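Local coordinates for protein putative 4-amino-4-deoxychorismate lyase (Thermus thermophilus, PDB 2ZGI) that probably acts as a pyridoxal-phosphate-dependent lyase of the class-IV aminotransferase family, perhaps on 4-amino-4-deoxychorismate, at residues 69-80 with 91-99. Sequence-based numbering, arbitrary orientation.
Sequences LLRAFPKAPCLR and LSEARPYAP
Arg80 and Arg95 form a hydrogen-bonded pair where strand segments 78-80 and 91-96 run antiparallel but splayed, at 135° with their axes 4.6 Å apart at the closest. Arg80 N reaches Arg95 O at 2.8 Å, and Arg95 N returns to Arg80 O. Tyr97 N adds a bond to Cys78 O. Pro96, lacking an N-H, suits the non-hydrogen-bonded position opposite Leu79, where no backbone donor is called for. A water extends this ladder past the last direct bond, accepting from Cys78 N and donating to Tyr97 O. Both arginine side chains leave the same face of the sheet and run side by side, their guanidinium planes stacked 14° apart with centres 4.0 Å away. The Arg80 chain swings away from its own amide (chi1 -172°) and bends at chi2, bringing CD over one face of the Arg95 guanidinium, 3.3 Å from Arg95 NH2. The like charges probably bear this closeness because each is spread over a flat group; Glu93 OE2, 5.1 Å from Arg80 NH1 and not in contact, may offset some repulsion. A leucine in place of Arg80 would probably leave the Arg95 guanidinium without its stacking partner and freer to turn. On the other face small Ala94 fits against Leu69 of helix 59-72 and the Phe73 ring that follows, which supply apolar bulk: its CB lies 3.9 Å from Leu69 CB. Leu69 sends CD1 onto the backbone of Ser92 and Glu93, and Phe73 continues the apolar cover to Pro96 CD. Tyr97 rests its CB against Cys78 CB, and its hydroxyl bonds Gly219 O. The pairing of 78-80 with 95-97 lies at the hairpin end away from its turn, with Cys78 disulfide-bonded to Cys243. Strand 24-31 flanks strand 78-86, helix 59-72 packs across the Ala94 face, and residues 91-93 pair with a strand of the second subunit, carrying the sheet across the interface.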
loop_
_atom_site.group_PDB
_atom_site.type_symbol
_atom_site.label_atom_id
_atom_site.label_comp_id
_atom_site.label_asym_id
_atom_site.label_seq_id
_atom_site.Cartn_x
_atom_site.Cartn_y
_atom_site.Cartn_z
ATOM N N LEU D 69 -14.753 -36.164 24.305
ATOM C CA LEU D 69 -13.343 -35.942 23.986
ATOM C C LEU D 69 -12.467 -36.208 25.203
ATOM O O LEU D 69 -11.432 -36.881 25.105
ATOM C CB LEU D 69 -13.110 -34.527 23.435
ATOM C CG LEU D 69 -13.806 -34.127 22.129
ATOM C CD1 LEU D 69 -13.580 -32.662 21.818
ATOM C CD2 LEU D 69 -13.354 -35.016 20.936
ATOM N N LEU D 70 -12.875 -35.657 26.337
ATOM C CA LEU D 70 -12.165 -35.819 27.609
ATOM C C LEU D 70 -12.111 -37.283 28.076
ATOM O O LEU D 70 -11.114 -37.730 28.670
ATOM C CB LEU D 70 -12.828 -34.952 28.677
ATOM C CG LEU D 70 -12.268 -33.557 29.010
ATOM C CD1 LEU D 70 -11.331 -32.973 27.991
ATOM C CD2 LEU D 70 -13.359 -32.569 29.360
ATOM N N ARG D 71 -13.186 -38.013 27.811
ATOM C CA ARG D 71 -13.230 -39.446 28.091
ATOM C C ARG D 71 -12.258 -40.243 27.246
ATOM O O ARG D 71 -11.724 -41.245 27.712
ATOM C CB ARG D 71 -14.655 -39.972 27.964
ATOM C CG ARG D 71 -15.429 -39.660 29.235
ATOM C CD ARG D 71 -16.915 -39.634 29.054
ATOM N NE ARG D 71 -17.573 -39.389 30.344
ATOM C CZ ARG D 71 -18.788 -39.823 30.661
ATOM N NH1 ARG D 71 -19.485 -40.541 29.784
ATOM N NH2 ARG D 71 -19.303 -39.548 31.857
ATOM N N ALA D 72 -11.993 -39.767 26.032
ATOM C CA ALA D 72 -11.081 -40.438 25.119
ATOM C C ALA D 72 -9.612 -40.277 25.515
ATOM O O ALA D 72 -8.762 -41.041 25.048
ATOM C CB ALA D 72 -11.298 -39.949 23.704
ATOM N N PHE D 73 -9.318 -39.299 26.375
ATOM C CA PHE D 73 -7.935 -39.029 26.806
ATOM C C PHE D 73 -7.791 -38.892 28.312
ATOM O O PHE D 73 -7.309 -37.850 28.793
ATOM C CB PHE D 73 -7.403 -37.758 26.149
ATOM C CG PHE D 73 -7.281 -37.848 24.666
ATOM C CD1 PHE D 73 -6.132 -38.375 24.083
ATOM C CD2 PHE D 73 -8.303 -37.388 23.847
ATOM C CE1 PHE D 73 -6.016 -38.464 22.712
ATOM C CE2 PHE D 73 -8.193 -37.469 22.471
ATOM C CZ PHE D 73 -7.058 -38.007 21.899
ATOM N N PRO D 74 -8.149 -39.953 29.069
ATOM C CA PRO D 74 -8.229 -39.821 30.532
ATOM C C PRO D 74 -6.843 -39.664 31.189
ATOM O O PRO D 74 -6.737 -39.196 32.331
ATOM C CB PRO D 74 -8.893 -41.131 30.958
ATOM C CG PRO D 74 -8.380 -42.129 29.932
ATOM C CD PRO D 74 -8.321 -41.356 28.631
ATOM N N LYS D 75 -5.802 -40.026 30.446
ATOM C CA LYS D 75 -4.444 -40.084 30.967
ATOM C C LYS D 75 -3.568 -38.900 30.506
ATOM O O LYS D 75 -2.518 -38.645 31.092
ATOM C CB LYS D 75 -3.825 -41.451 30.595
ATOM C CG LYS D 75 -2.385 -41.705 31.036
ATOM C CD LYS D 75 -2.221 -41.929 32.550
ATOM C CE LYS D 75 -0.761 -42.299 32.863
ATOM N NZ LYS D 75 -0.349 -42.075 34.282
ATOM N N ALA D 76 -4.024 -38.164 29.495
ATOM C CA ALA D 76 -3.244 -37.080 28.891
ATOM C C ALA D 76 -3.024 -35.920 29.881
ATOM O O ALA D 76 -4.000 -35.398 30.454
ATOM C CB ALA D 76 -3.938 -36.589 27.625
ATOM N N PRO D 77 -1.749 -35.548 30.116
ATOM C CA PRO D 77 -1.428 -34.422 31.002
ATOM C C PRO D 77 -2.083 -33.135 30.519
ATOM O O PRO D 77 -2.657 -32.391 31.314
ATOM C CB PRO D 77 0.103 -34.303 30.921
ATOM C CG PRO D 77 0.593 -35.507 30.210
ATOM C CD PRO D 77 -0.553 -36.295 29.674
ATOM N N CYS D 78 -2.007 -32.887 29.215
ATOM C CA CYS D 78 -2.703 -31.766 28.607
ATOM C C CYS D 78 -3.213 -32.142 27.237
ATOM O O CYS D 78 -2.727 -33.101 26.629
ATOM C CB CYS D 78 -1.765 -30.569 28.482
ATOM S SG CYS D 78 -1.142 -29.977 30.068
ATOM N N LEU D 79 -4.199 -31.377 26.777
ATOM C CA LEU D 79 -4.874 -31.588 25.510
ATOM C C LEU D 79 -4.967 -30.261 24.798
ATOM O O LEU D 79 -5.039 -29.217 25.439
ATOM C CB LEU D 79 -6.295 -32.111 25.748
ATOM C CG LEU D 79 -6.378 -33.528 26.305
ATOM C CD1 LEU D 79 -7.811 -33.838 26.727
ATOM C CD2 LEU D 79 -5.920 -34.526 25.250
ATOM N N ARG D 80 -4.938 -30.312 23.473
ATOM C CA ARG D 80 -5.329 -29.187 22.640
ATOM C C ARG D 80 -6.690 -29.523 22.054
ATOM O O ARG D 80 -6.892 -30.599 21.452
ATOM C CB ARG D 80 -4.308 -28.944 21.524
ATOM C CG ARG D 80 -4.550 -27.648 20.730
ATOM C CD ARG D 80 -4.089 -27.855 19.285
ATOM N NE ARG D 80 -4.429 -26.775 18.363
ATOM C CZ ARG D 80 -5.341 -26.866 17.389
ATOM N NH1 ARG D 80 -6.046 -27.980 17.217
ATOM N NH2 ARG D 80 -5.565 -25.827 16.586
ATOM N N LEU D 91 -17.892 -29.092 14.744
ATOM C CA LEU D 91 -16.729 -29.919 14.782
ATOM C C LEU D 91 -16.059 -29.712 16.134
ATOM O O LEU D 91 -15.898 -28.575 16.585
ATOM C CB LEU D 91 -15.853 -29.553 13.582
ATOM C CG LEU D 91 -14.972 -30.510 12.773
ATOM C CD1 LEU D 91 -15.586 -31.866 12.441
ATOM C CD2 LEU D 91 -14.583 -29.771 11.479
ATOM N N SER D 92 -15.742 -30.813 16.807
ATOM C CA SER D 92 -15.086 -30.789 18.106
ATOM C C SER D 92 -14.023 -31.865 18.080
ATOM O O SER D 92 -14.282 -33.019 17.666
ATOM C CB SER D 92 -16.092 -31.034 19.246
ATOM O OG SER D 92 -17.150 -30.080 19.179
ATOM N N GLU D 93 -12.810 -31.481 18.465
ATOM C CA GLU D 93 -11.679 -32.410 18.419
ATOM C C GLU D 93 -10.672 -32.171 19.526
ATOM O O GLU D 93 -10.594 -31.067 20.082
ATOM C CB GLU D 93 -10.982 -32.305 17.070
ATOM C CG GLU D 93 -10.706 -30.892 16.655
ATOM C CD GLU D 93 -10.265 -30.831 15.221
ATOM O OE1 GLU D 93 -11.063 -30.306 14.400
ATOM O OE2 GLU D 93 -9.147 -31.353 14.935
ATOM N N ALA D 94 -9.905 -33.215 19.839
ATOM C CA ALA D 94 -8.938 -33.175 20.913
ATOM C C ALA D 94 -7.764 -34.011 20.536
ATOM O O ALA D 94 -7.898 -35.089 19.936
ATOM C CB ALA D 94 -9.543 -33.697 22.219
ATOM N N ARG D 95 -6.593 -33.516 20.895
ATOM C CA ARG D 95 -5.394 -34.274 20.678
ATOM C C ARG D 95 -4.420 -33.934 21.807
ATOM O O ARG D 95 -4.515 -32.853 22.418
ATOM C CB ARG D 95 -4.794 -33.962 19.300
ATOM C CG ARG D 95 -4.064 -32.644 19.236
ATOM C CD ARG D 95 -3.914 -32.180 17.834
ATOM N NE ARG D 95 -3.111 -30.968 17.770
ATOM C CZ ARG D 95 -3.140 -30.119 16.750
ATOM N NH1 ARG D 95 -3.958 -30.339 15.723
ATOM N NH2 ARG D 95 -2.371 -29.037 16.773
ATOM N N PRO D 96 -3.469 -34.849 22.057
ATOM C CA PRO D 96 -2.432 -34.632 23.061
ATOM C C PRO D 96 -1.718 -33.308 22.793
ATOM O O PRO D 96 -1.449 -32.977 21.632
ATOM C CB PRO D 96 -1.455 -35.777 22.785
ATOM C CG PRO D 96 -1.593 -36.034 21.276
ATOM C CD PRO D 96 -3.117 -35.970 21.150
ATOM N N TYR D 97 -1.443 -32.557 23.857
ATOM C CA TYR D 97 -0.712 -31.293 23.762
ATOM C C TYR D 97 0.739 -31.562 24.117
ATOM O O TYR D 97 1.026 -32.316 25.052
ATOM C CB TYR D 97 -1.338 -30.266 24.734
ATOM C CG TYR D 97 -0.597 -28.934 24.872
ATOM C CD1 TYR D 97 -0.941 -27.840 24.094
ATOM C CD2 TYR D 97 0.429 -28.776 25.809
ATOM C CE1 TYR D 97 -0.269 -26.616 24.218
ATOM C CE2 TYR D 97 1.108 -27.566 25.944
ATOM C CZ TYR D 97 0.746 -26.490 25.159
ATOM O OH TYR D 97 1.423 -25.295 25.300
ATOM N N ALA D 98 1.661 -30.979 23.364
ATOM C CA ALA D 98 3.065 -31.026 23.756
ATOM C C ALA D 98 3.596 -29.594 23.930
ATOM O O ALA D 98 3.470 -28.761 23.020
ATOM C CB ALA D 98 3.900 -31.806 22.735
ATOM N N PRO D 99 4.173 -29.307 25.107
ATOM C CA PRO D 99 4.700 -27.991 25.436
ATOM C C PRO D 99 5.947 -27.642 24.644
ATOM O O PRO D 99 6.678 -28.519 24.178
ATOM C CB PRO D 99 5.101 -28.136 26.914
ATOM C CG PRO D 99 5.336 -29.618 27.098
ATOM C CD PRO D 99 4.234 -30.209 26.274
HETATM O O HOH W 1 0.335 -33.520 27.543
#